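Local coordinates for protein GCN5-related N-acetyltransferase (Kribbella flavida, PDB 4IUS) that probably transfers an acyl group, most likely acetyl from acetyl-CoA, to an acceptor as a member of the GCN5-related N-acetyltransferase (GNAT) family, at residues V123-V128 with T207-Q212; V164-R167 with V173-A176. The protein carries 1 engineered substitution. All coordinates share one frame; numbering follows the deposited sequence.

In the fold
Going along the chain from the N terminus, strand 123-127 is the first of these elements to appear and forms one border of the eight-stranded mixed sheet. Strands 161-168 and 171-179 follow as a hairpin, and contact 2 (164-167 with 173-176) closes this short loop by direct strand pairing. The chain then runs through strand 185-193 into helix 202-216, whose return to the border strand makes contact 1 (123-128 with 207-212). The small loop of contact 2 thus lies wholly within the large one of contact 1. Their centres are about 7 Å apart: strand 123-127 pairs with strand 161-168, T124 and A126 bonding to R167 and L165, while Y209 packs on V164.

Contact 1: residues V123-V128 with T207-Q212; sequences VTAAVV and TAYATQ
A125 and Y209 meet in a CH-pi contact at the border strand of the sheet, near the surface. The tyrosine side chain leaves helix 202-216 toward the strand: from CB, CG is turned anti to the backbone N (chi1 -171°), which carries the ring away from the helix and across to A125. Y209 CG lies 3.9 Å from A125 CB. Beyond it the ring slides beneath the methyl, A125 CB sitting over one face of the Y209 ring, 3.7 Å from the centroid and 15° off the normal, displaced toward the CD2-CE2 rim. Y209 CD2 makes the closest approach, at 3.6 Å from A125 CB. The segments belong to the GNAT fold, in which helix 202-216 lies against one side of the central sheet; here it reaches the border strand 123-127, the two short axes running 36° apart. Farther along, the ring turns its edge to the backbone, with Y209 CE2 4.1 Å from both A126 C and V127 N. Y209 CZ is still 4.0 Å from A125 CB, and the phenol OH is carried on past that methyl. V164 of the adjoining strand also packs against Y209, and I166 and F119 touch A125.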
loop_
_atom_site.group_PDB
_atom_site.type_symbol
_atom_site.label_atom_id
_atom_site.label_comp_id
_atom_site.label_asym_id
_atom_site.label_seq_id
_atom_site.Cartn_x
_atom_site.Cartn_y
_atom_site.Cartn_z
ATOM N N VAL A 123 14.268 24.221 1.114
ATOM C CA VAL A 123 13.579 22.973 0.809
ATOM C C VAL A 123 12.664 23.190 -0.404
ATOM O O VAL A 123 11.892 24.151 -0.457
ATOM C CB VAL A 123 12.791 22.426 2.024
ATOM C CG1 VAL A 123 12.136 21.100 1.700
ATOM C CG2 VAL A 123 13.676 22.274 3.245
ATOM N N THR A 124 12.770 22.296 -1.387
ATOM C CA THR A 124 11.978 22.375 -2.598
ATOM C C THR A 124 11.417 20.973 -2.891
ATOM O O THR A 124 11.826 19.988 -2.275
ATOM C CB THR A 124 12.841 22.895 -3.775
ATOM O OG1 THR A 124 13.913 21.961 -4.040
ATOM C CG2 THR A 124 13.434 24.289 -3.508
ATOM N N ALA A 125 10.541 20.877 -3.860
ATOM C CA ALA A 125 9.968 19.608 -4.275
ATOM C C ALA A 125 9.931 19.502 -5.781
ATOM O O ALA A 125 9.751 20.510 -6.461
ATOM C CB ALA A 125 8.553 19.444 -3.767
ATOM N N ALA A 126 10.059 18.282 -6.277
ATOM C CA ALA A 126 9.922 18.016 -7.683
ATOM C C ALA A 126 9.364 16.611 -7.884
ATOM O O ALA A 126 9.824 15.655 -7.276
ATOM C CB ALA A 126 11.287 18.113 -8.377
ATOM N N VAL A 127 8.444 16.446 -8.823
ATOM C CA VAL A 127 7.975 15.151 -9.247
ATOM C C VAL A 127 9.139 14.392 -9.907
ATOM O O VAL A 127 9.935 14.963 -10.655
ATOM C CB VAL A 127 6.805 15.302 -10.237
ATOM C CG1 VAL A 127 7.306 15.810 -11.587
ATOM C CG2 VAL A 127 6.042 13.996 -10.381
ATOM N N VAL A 128 9.235 13.095 -9.658
ATOM C CA VAL A 128 10.220 12.236 -10.314
ATOM C C VAL A 128 9.931 12.178 -11.810
ATOM O O VAL A 128 8.798 11.923 -12.214
ATOM C CB VAL A 128 10.194 10.824 -9.718
ATOM C CG1 VAL A 128 10.919 9.831 -10.580
ATOM C CG2 VAL A 128 10.778 10.855 -8.334
ATOM N N THR A 207 5.050 13.262 1.698
ATOM C CA THR A 207 3.721 12.625 1.701
ATOM C C THR A 207 2.675 13.582 1.161
ATOM O O THR A 207 1.872 13.225 0.298
ATOM C CB THR A 207 3.328 12.179 3.113
ATOM O OG1 THR A 207 4.311 11.268 3.621
ATOM C CG2 THR A 207 1.982 11.487 3.123
ATOM N N ALA A 208 2.691 14.822 1.632
ATOM C CA ALA A 208 1.712 15.826 1.234
ATOM C C ALA A 208 1.822 16.142 -0.247
ATOM O O ALA A 208 0.838 16.218 -0.964
ATOM C CB ALA A 208 1.857 17.075 2.105
ATOM N N TYR A 209 3.057 16.318 -0.723
ATOM C CA TYR A 209 3.278 16.691 -2.114
ATOM C C TYR A 209 2.968 15.550 -3.061
ATOM O O TYR A 209 2.373 15.765 -4.104
ATOM C CB TYR A 209 4.734 17.213 -2.306
ATOM C CG TYR A 209 4.977 17.817 -3.658
ATOM C CD1 TYR A 209 4.392 19.029 -4.020
ATOM C CD2 TYR A 209 5.825 17.195 -4.569
ATOM C CE1 TYR A 209 4.614 19.538 -5.271
ATOM C CE2 TYR A 209 6.037 17.731 -5.822
ATOM C CZ TYR A 209 5.407 18.911 -6.163
ATOM O OH TYR A 209 5.637 19.470 -7.427
ATOM N N ALA A 210 3.288 14.315 -2.670
ATOM C CA ALA A 210 2.920 13.143 -3.465
ATOM C C ALA A 210 1.376 13.011 -3.558
ATOM O O ALA A 210 0.819 12.773 -4.631
ATOM C CB ALA A 210 3.496 11.852 -2.915
ATOM N N THR A 211 0.705 13.210 -2.416
ATOM C CA THR A 211 -0.752 13.148 -2.397
ATOM C C THR A 211 -1.318 14.222 -3.342
ATOM O O THR A 211 -2.231 13.971 -4.134
ATOM C CB THR A 211 -1.319 13.321 -0.980
ATOM O OG1 THR A 211 -0.723 12.369 -0.117
ATOM C CG2 THR A 211 -2.825 13.088 -0.979
ATOM N N GLN A 212 -0.779 15.435 -3.220
ATOM C CA GLN A 212 -1.248 16.531 -4.038
ATOM C C GLN A 212 -1.070 16.240 -5.507
ATOM O O GLN A 212 -1.964 16.517 -6.304
ATOM C CB GLN A 212 -0.484 17.795 -3.681
ATOM C CG GLN A 212 -0.971 19.032 -4.414
ATOM C CD GLN A 212 -0.154 20.232 -4.062
ATOM O OE1 GLN A 212 1.039 20.244 -4.288
ATOM N NE2 GLN A 212 -0.772 21.190 -3.416
#

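Contact 2: residues V164-R167 with V173-A176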
loop_
_atom_site.group_PDB
_atom_site.type_symbol
_atom_site.label_atom_id
_atom_site.label_comp_id
_atom_site.label_asym_id
_atom_site.label_seq_id
_atom_site.Cartn_x
_atom_site.Cartn_y
_atom_site.Cartn_z
ATOM N N VAL A 164 7.818 11.529 -5.822
ATOM C CA VAL A 164 8.327 12.889 -5.630
ATOM C C VAL A 164 9.635 12.829 -4.837
ATOM O O VAL A 164 9.846 11.903 -4.064
ATOM C CB VAL A 164 7.291 13.809 -4.918
ATOM C CG1 VAL A 164 5.954 13.770 -5.652
ATOM C CG2 VAL A 164 7.169 13.497 -3.432
ATOM N N LEU A 165 10.460 13.834 -5.049
ATOM C CA LEU A 165 11.628 14.070 -4.221
ATOM C C LEU A 165 11.512 15.433 -3.583
ATOM O O LEU A 165 11.220 16.441 -4.244
ATOM C CB LEU A 165 12.904 14.008 -5.091
ATOM C CG LEU A 165 13.234 12.605 -5.635
ATOM C CD1 LEU A 165 14.383 12.681 -6.638
ATOM C CD2 LEU A 165 13.557 11.603 -4.522
ATOM N N ILE A 166 11.798 15.457 -2.290
ATOM C CA ILE A 166 11.975 16.681 -1.520
ATOM C C ILE A 166 13.480 16.915 -1.449
ATOM O O ILE A 166 14.235 15.986 -1.094
ATOM C CB ILE A 166 11.387 16.555 -0.105
ATOM C CG1 ILE A 166 9.925 16.221 -0.126
ATOM C CG2 ILE A 166 11.697 17.774 0.750
ATOM C CD1 ILE A 166 9.082 17.246 -0.781
ATOM N N ARG A 167 13.923 18.115 -1.812
ATOM C CA ARG A 167 15.334 18.441 -1.870
ATOM C C ARG A 167 15.673 19.512 -0.869
ATOM O O ARG A 167 14.884 20.420 -0.624
ATOM C CB ARG A 167 15.686 18.905 -3.259
ATOM C CG ARG A 167 15.182 17.966 -4.364
ATOM C CD ARG A 167 14.076 18.574 -5.214
ATOM N NE ARG A 167 14.635 19.784 -5.807
ATOM C CZ ARG A 167 15.491 19.793 -6.821
ATOM N NH1 ARG A 167 16.097 20.929 -7.196
ATOM N NH2 ARG A 167 15.732 18.668 -7.486
ATOM N N VAL A 173 16.506 14.475 -0.348
ATOM C CA VAL A 173 16.598 14.022 1.036
ATOM C C VAL A 173 15.368 13.277 1.566
ATOM O O VAL A 173 15.440 12.668 2.628
ATOM C CB VAL A 173 16.979 15.145 2.026
ATOM C CG1 VAL A 173 18.354 15.736 1.694
ATOM C CG2 VAL A 173 15.916 16.242 2.045
ATOM N N ALA A 174 14.258 13.351 0.829
ATOM C CA ALA A 174 13.029 12.660 1.261
ATOM C C ALA A 174 12.214 12.350 0.028
ATOM O O ALA A 174 12.402 12.953 -1.032
ATOM C CB ALA A 174 12.211 13.455 2.263
ATOM N N THR A 175 11.310 11.387 0.180
ATOM C CA THR A 175 10.553 10.911 -0.954
ATOM C C THR A 175 9.207 10.327 -0.510
ATOM O O THR A 175 9.033 9.970 0.654
ATOM C CB THR A 175 11.371 9.803 -1.707
ATOM O OG1 THR A 175 10.715 9.487 -2.948
ATOM C CG2 THR A 175 11.558 8.532 -0.935
ATOM N N ALA A 176 8.282 10.223 -1.445
ATOM C CA ALA A 176 7.006 9.507 -1.305
ATOM C C ALA A 176 6.501 9.192 -2.713
ATOM O O ALA A 176 6.918 9.819 -3.663
ATOM C CB ALA A 176 5.968 10.351 -0.541
#
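I166 faces two residues at once, V173 and A174, in a classic beta bulge, and its carbonyl oxygen takes both of their N-H groups. The bond from V173 N to I166 O is short, 2.8 Å, and almost perfectly straight, with an angle of 179° at the hydrogen; that from A174 N to the same oxygen is longer, 3.3 Å, and more bent. V173 CG2 comes down beside this acceptor, 3.6 Å from I166 O. In the other direction I166 N donates to A174 O at 2.9 Å, rising above the carbonyl plane of A174 and lying off its lone pairs, while the CB atoms of I166 and A174 touch.

Beyond the bulge the strands pair antiparallel as the two arms of a beta hairpin, in the mixed sheet at the centre of the GNAT fold. V164 pairs with A176 through a bond from V164 N to A176 O of 2.9 Å, nearly in line with the C=O of A176; the return bond from A176 N to V164 O is weak. V164 O is held more firmly by a side chain: with chi1 at -171°, T175 OG1 lies beside its own carbonyl carbon, opposite the backbone N, and reaches across the gap to donate to V164 O at 2.8 Å. L165 and T175, a non-hydrogen-bonded pair, lie side by side on the face covered by helix 131-141, and L165 CD2 brushes T175 OG1 at 3.9 Å. V164, I166, A174 and A176 point to the other face, where helix 202-216 supplies A206 against I166 and A210 against A176. In one of its two conformers, the partly exposed R167 hydrogen-bonds through NE to T124 OG1 of the border strand.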